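Side-chain contacts in KLLA0F12672p (Kluyveromyces lactis, PDB 4M3O), which probably dephosphorylates the C-terminal domain of RNA polymerase II as a zinc-binding phosphatase of the RPAP2 family, this chain being its N-terminal domain: residues A[14-17]-A[18-21]; A[21-24]-A[25-28]. All blocks are in the same frame, centred on the assembly; numbering follows the deposited sequence.

Contacts 1 and 2 follow each other along one connection of this largely helical N-terminal domain. Contact 1 (14-17 with 18-21) turns the chain just after helix 5-13; contact 2 (21-24 with 25-28) starts helix 24-40. Gln-21 belongs to both, and their centres are about 10 Å apart. The two also touch through side chains: CE2 of Tyr-16 packs on CG of Glu-26, and CD2 of Tyr-16 lies 3.8 Å from CD2 of Leu-22. Turn and helix start thus form one surface patch linking two helices, away from the zinc site of Cys-74, Cys-79, Cys-112 and His-116.

Contact 1 (A[14-17]-A[18-21]); sequences KPYT and NHRQ
Tyr-16 and His-19 stand at the two ends of a type I beta turn, their side chains side by side and pointing the same way. The turn is closed by His-19 N, which donates to Tyr-16 O over 3.0 Å in a nearly straight bond (168°). Both aromatic residues set CG anti to the carbonyl carbon, which brings their rings together on one side of the turn. They meet as a T-shaped, edge-to-face pair with centroids 5.3 Å apart and planes at 67°, the edge of Tyr-16 directed at the face of His-19. Pro-15, whose rigid ring suits the short 3-10 segment 14-16, lays CB over the centre of the tyrosine ring, 3.7 Å above its plane. With the imidazole of His-19 gone, as in an alanine, the edge of Tyr-16 is likely to lose the face it points at. Beyond the turn, Tyr-16 also packs on Thr-29 and Ile-30 of helix 24-40, and its carbonyl oxygen is hydrogen-bonded to His-139. At the closest point between the two rings, Tyr-16 CD2 lies over one face of the imidazole of His-19, 3.9 Å above its plane and offset toward the rim.

Contact 2 (A[21-24]-A[25-28]); sequences QLTI and REVE
Thr-23 and Glu-26 grip each other in a capping box at the start of a helix. Thr-23 N donates to Glu-26 OE2 over 2.8 Å, a nearly straight bond (171°) that meets the carboxylate oxygen on its anti side. In return, Glu-26 N donates to Thr-23 OG1 at 3.2 Å, so that the N-cap side chain satisfies an amide of the first turn, which no preceding turn of the helix can serve; a weak bond to Thr-23 O is its other partner. Threonine fits here because its hydroxyl lies between the backbone N and the carbonyl carbon (chi1 65°), turned toward that amide. Glutamate fits because its chain, extended beyond CG, carries the carboxylate back to the N-cap residue; its negative charge would also probably be favoured near the positive end of the helix dipole. OG1 makes a further, weak bond to Glu-26 OE2.

The regular helical pattern then takes over, with Val-27 N bonded to Thr-23 O at 3.0 Å and Glu-28 N to Ile-24 O, also at 3.0 Å. On the helix surface Arg-25 and Glu-28 form a weak salt bridge, NE to OE1 at 3.4 Å, with OE1 at the edge of the guanidinium group and in its plane. The CG2 methyl of Ile-24 lies beside the same carboxylate, 3.7 Å from Glu-28 OE2.

An apolar contact flanks the capping box. The side chains of Leu-22 and Val-27 cross at about a right angle, CB to CG2 at 4.0 Å. Leu-22 also packs on His-139 and Val-27 on Leu-132, both in loops. The capping box thus marks where the connection from helix 5-13 ends and helix 24-40 begins.

Contact 1 (A[14-17]-A[18-21])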
loop_
_atom_site.group_PDB
_atom_site.type_symbol
_atom_site.label_atom_id
_atom_site.label_comp_id
_atom_site.label_asym_id
_atom_site.label_seq_id
_atom_site.Cartn_x
_atom_site.Cartn_y
_atom_site.Cartn_z
ATOM N N LYS A 14 8.436 5.528 13.747
ATOM C CA LYS A 14 9.127 6.365 14.744
ATOM C C LYS A 14 9.906 5.504 15.779
ATOM O O LYS A 14 11.082 5.723 16.011
ATOM C CB LYS A 14 8.135 7.351 15.349
ATOM C CG LYS A 14 8.575 8.076 16.604
ATOM C CD LYS A 14 7.508 9.073 17.019
ATOM C CE LYS A 14 8.032 9.976 18.117
ATOM N NZ LYS A 14 7.460 11.345 17.995
ATOM N N PRO A 15 9.303 4.444 16.306
ATOM C CA PRO A 15 10.027 3.690 17.337
ATOM C C PRO A 15 11.324 3.076 16.907
ATOM O O PRO A 15 12.100 2.656 17.768
ATOM C CB PRO A 15 9.093 2.528 17.656
ATOM C CG PRO A 15 7.741 3.029 17.310
ATOM C CD PRO A 15 7.945 3.924 16.097
ATOM N N TYR A 16 11.513 2.907 15.589
ATOM C CA TYR A 16 12.535 2.010 15.072
ATOM C C TYR A 16 13.652 2.803 14.424
ATOM O O TYR A 16 14.610 2.190 13.951
ATOM C CB TYR A 16 11.881 0.992 14.093
ATOM C CG TYR A 16 10.738 0.251 14.769
ATOM C CD1 TYR A 16 9.382 0.514 14.459
ATOM C CD2 TYR A 16 10.997 -0.650 15.787
ATOM C CE1 TYR A 16 8.332 -0.177 15.123
ATOM C CE2 TYR A 16 9.967 -1.339 16.449
ATOM C CZ TYR A 16 8.637 -1.101 16.116
ATOM O OH TYR A 16 7.668 -1.778 16.840
ATOM N N THR A 17 13.564 4.136 14.430
ATOM C CA THR A 17 14.564 4.977 13.763
ATOM C C THR A 17 15.988 4.719 14.245
ATOM O O THR A 17 16.901 4.855 13.428
ATOM C CB THR A 17 14.329 6.509 13.889
ATOM O OG1 THR A 17 14.270 6.907 15.266
ATOM C CG2 THR A 17 13.043 6.924 13.179
ATOM N N ASN A 18 16.212 4.327 15.490
ATOM C CA ASN A 18 17.572 4.085 15.951
ATOM C C ASN A 18 17.962 2.617 16.083
ATOM O O ASN A 18 18.970 2.310 16.660
ATOM C CB ASN A 18 17.845 4.856 17.251
ATOM C CG ASN A 18 19.323 4.967 17.589
ATOM O OD1 ASN A 18 19.733 4.626 18.660
ATOM N ND2 ASN A 18 20.096 5.450 16.687
ATOM N N HIS A 19 17.170 1.710 15.537
ATOM C CA HIS A 19 17.470 0.292 15.644
ATOM C C HIS A 19 18.367 -0.093 14.551
ATOM O O HIS A 19 18.168 0.298 13.428
ATOM C CB HIS A 19 16.225 -0.553 15.460
ATOM C CG HIS A 19 15.322 -0.606 16.632
ATOM N ND1 HIS A 19 14.875 -1.747 17.117
ATOM C CD2 HIS A 19 14.741 0.382 17.366
ATOM C CE1 HIS A 19 14.067 -1.506 18.126
ATOM N NE2 HIS A 19 13.992 -0.199 18.282
ATOM N N ARG A 20 19.354 -0.901 14.795
ATOM C CA ARG A 20 20.138 -1.258 13.654
ATOM C C ARG A 20 19.694 -2.570 13.095
ATOM O O ARG A 20 20.023 -2.918 12.005
ATOM C CB ARG A 20 21.617 -1.248 13.947
ATOM C CG ARG A 20 22.051 -1.948 15.187
ATOM C CD ARG A 20 23.329 -1.308 15.693
ATOM N NE ARG A 20 24.478 -1.774 14.962
ATOM C CZ ARG A 20 24.950 -2.999 15.048
ATOM N NH1 ARG A 20 24.387 -3.875 15.841
ATOM N NH2 ARG A 20 25.989 -3.356 14.334
ATOM N N GLN A 21 18.934 -3.279 13.891
ATOM C CA GLN A 21 18.267 -4.501 13.469
ATOM C C GLN A 21 16.880 -4.625 14.066
ATOM O O GLN A 21 16.622 -4.200 15.186
ATOM C CB GLN A 21 19.071 -5.731 13.797
ATOM C CG GLN A 21 20.277 -5.841 12.903
ATOM C CD GLN A 21 20.848 -7.217 12.958
ATOM O OE1 GLN A 21 20.821 -7.853 14.008
ATOM N NE2 GLN A 21 21.362 -7.699 11.829
#

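Contact 2 (A[21-24]-A[25-28])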
loop_
_atom_site.group_PDB
_atom_site.type_symbol
_atom_site.label_atom_id
_atom_site.label_comp_id
_atom_site.label_asym_id
_atom_site.label_seq_id
_atom_site.Cartn_x
_atom_site.Cartn_y
_atom_site.Cartn_z
ATOM N N GLN A 21 18.934 -3.279 13.891
ATOM C CA GLN A 21 18.267 -4.501 13.469
ATOM C C GLN A 21 16.880 -4.625 14.066
ATOM O O GLN A 21 16.622 -4.200 15.186
ATOM C CB GLN A 21 19.071 -5.731 13.797
ATOM C CG GLN A 21 20.277 -5.841 12.903
ATOM C CD GLN A 21 20.848 -7.217 12.958
ATOM O OE1 GLN A 21 20.821 -7.853 14.008
ATOM N NE2 GLN A 21 21.362 -7.699 11.829
ATOM N N LEU A 22 15.994 -5.215 13.289
ATOM C CA LEU A 22 14.631 -5.476 13.739
ATOM C C LEU A 22 14.406 -6.951 13.961
ATOM O O LEU A 22 14.942 -7.798 13.215
ATOM C CB LEU A 22 13.664 -4.992 12.669
ATOM C CG LEU A 22 13.666 -3.525 12.402
ATOM C CD1 LEU A 22 12.683 -3.209 11.290
ATOM C CD2 LEU A 22 13.339 -2.739 13.684
ATOM N N THR A 23 13.598 -7.261 14.962
ATOM C CA THR A 23 13.089 -8.617 15.117
ATOM C C THR A 23 11.939 -8.828 14.107
ATOM O O THR A 23 11.357 -7.861 13.546
ATOM C CB THR A 23 12.516 -8.877 16.522
ATOM O OG1 THR A 23 11.359 -8.065 16.730
ATOM C CG2 THR A 23 13.551 -8.578 17.692
ATOM N N ILE A 24 11.591 -10.085 13.945
ATOM C CA ILE A 24 10.447 -10.516 13.162
ATOM C C ILE A 24 9.170 -9.908 13.676
ATOM O O ILE A 24 8.337 -9.461 12.885
ATOM C CB ILE A 24 10.346 -12.075 13.079
ATOM C CG1 ILE A 24 11.647 -12.675 12.466
ATOM C CG2 ILE A 24 9.200 -12.461 12.127
ATOM C CD1 ILE A 24 12.112 -14.044 12.988
ATOM N N ARG A 25 9.012 -9.788 14.986
ATOM C CA ARG A 25 7.781 -9.171 15.520
ATOM C C ARG A 25 7.667 -7.706 15.219
ATOM O O ARG A 25 6.561 -7.204 15.090
ATOM C CB ARG A 25 7.642 -9.299 17.042
ATOM C CG ARG A 25 7.324 -10.693 17.503
ATOM C CD ARG A 25 5.857 -11.036 17.257
ATOM N NE ARG A 25 5.665 -12.388 16.771
ATOM C CZ ARG A 25 5.840 -13.479 17.480
ATOM N NH1 ARG A 25 6.216 -13.432 18.776
ATOM N NH2 ARG A 25 5.598 -14.635 16.921
ATOM N N GLU A 26 8.804 -6.996 15.226
ATOM C CA GLU A 26 8.810 -5.561 15.004
ATOM C C GLU A 26 8.505 -5.317 13.520
ATOM O O GLU A 26 7.806 -4.424 13.220
ATOM C CB GLU A 26 10.147 -4.964 15.395
ATOM C CG GLU A 26 10.381 -4.930 16.909
ATOM C CD GLU A 26 11.835 -4.676 17.300
ATOM O OE1 GLU A 26 12.041 -4.022 18.341
ATOM O OE2 GLU A 26 12.769 -5.134 16.586
ATOM N N VAL A 27 9.044 -6.129 12.633
ATOM C CA VAL A 27 8.733 -6.071 11.191
ATOM C C VAL A 27 7.232 -6.292 10.953
ATOM O O VAL A 27 6.571 -5.545 10.221
ATOM C CB VAL A 27 9.524 -7.116 10.399
ATOM C CG1 VAL A 27 8.985 -7.215 8.987
ATOM C CG2 VAL A 27 11.004 -6.752 10.322
ATOM N N GLU A 28 6.681 -7.324 11.588
ATOM C CA GLU A 28 5.227 -7.551 11.482
ATOM C C GLU A 28 4.425 -6.352 12.018
ATOM O O GLU A 28 3.332 -6.057 11.528
ATOM C CB GLU A 28 4.829 -8.823 12.249
ATOM C CG GLU A 28 5.403 -10.097 11.638
ATOM C CD GLU A 28 5.213 -11.353 12.542
ATOM O OE1 GLU A 28 4.798 -11.223 13.731
ATOM O OE2 GLU A 28 5.497 -12.494 12.059
#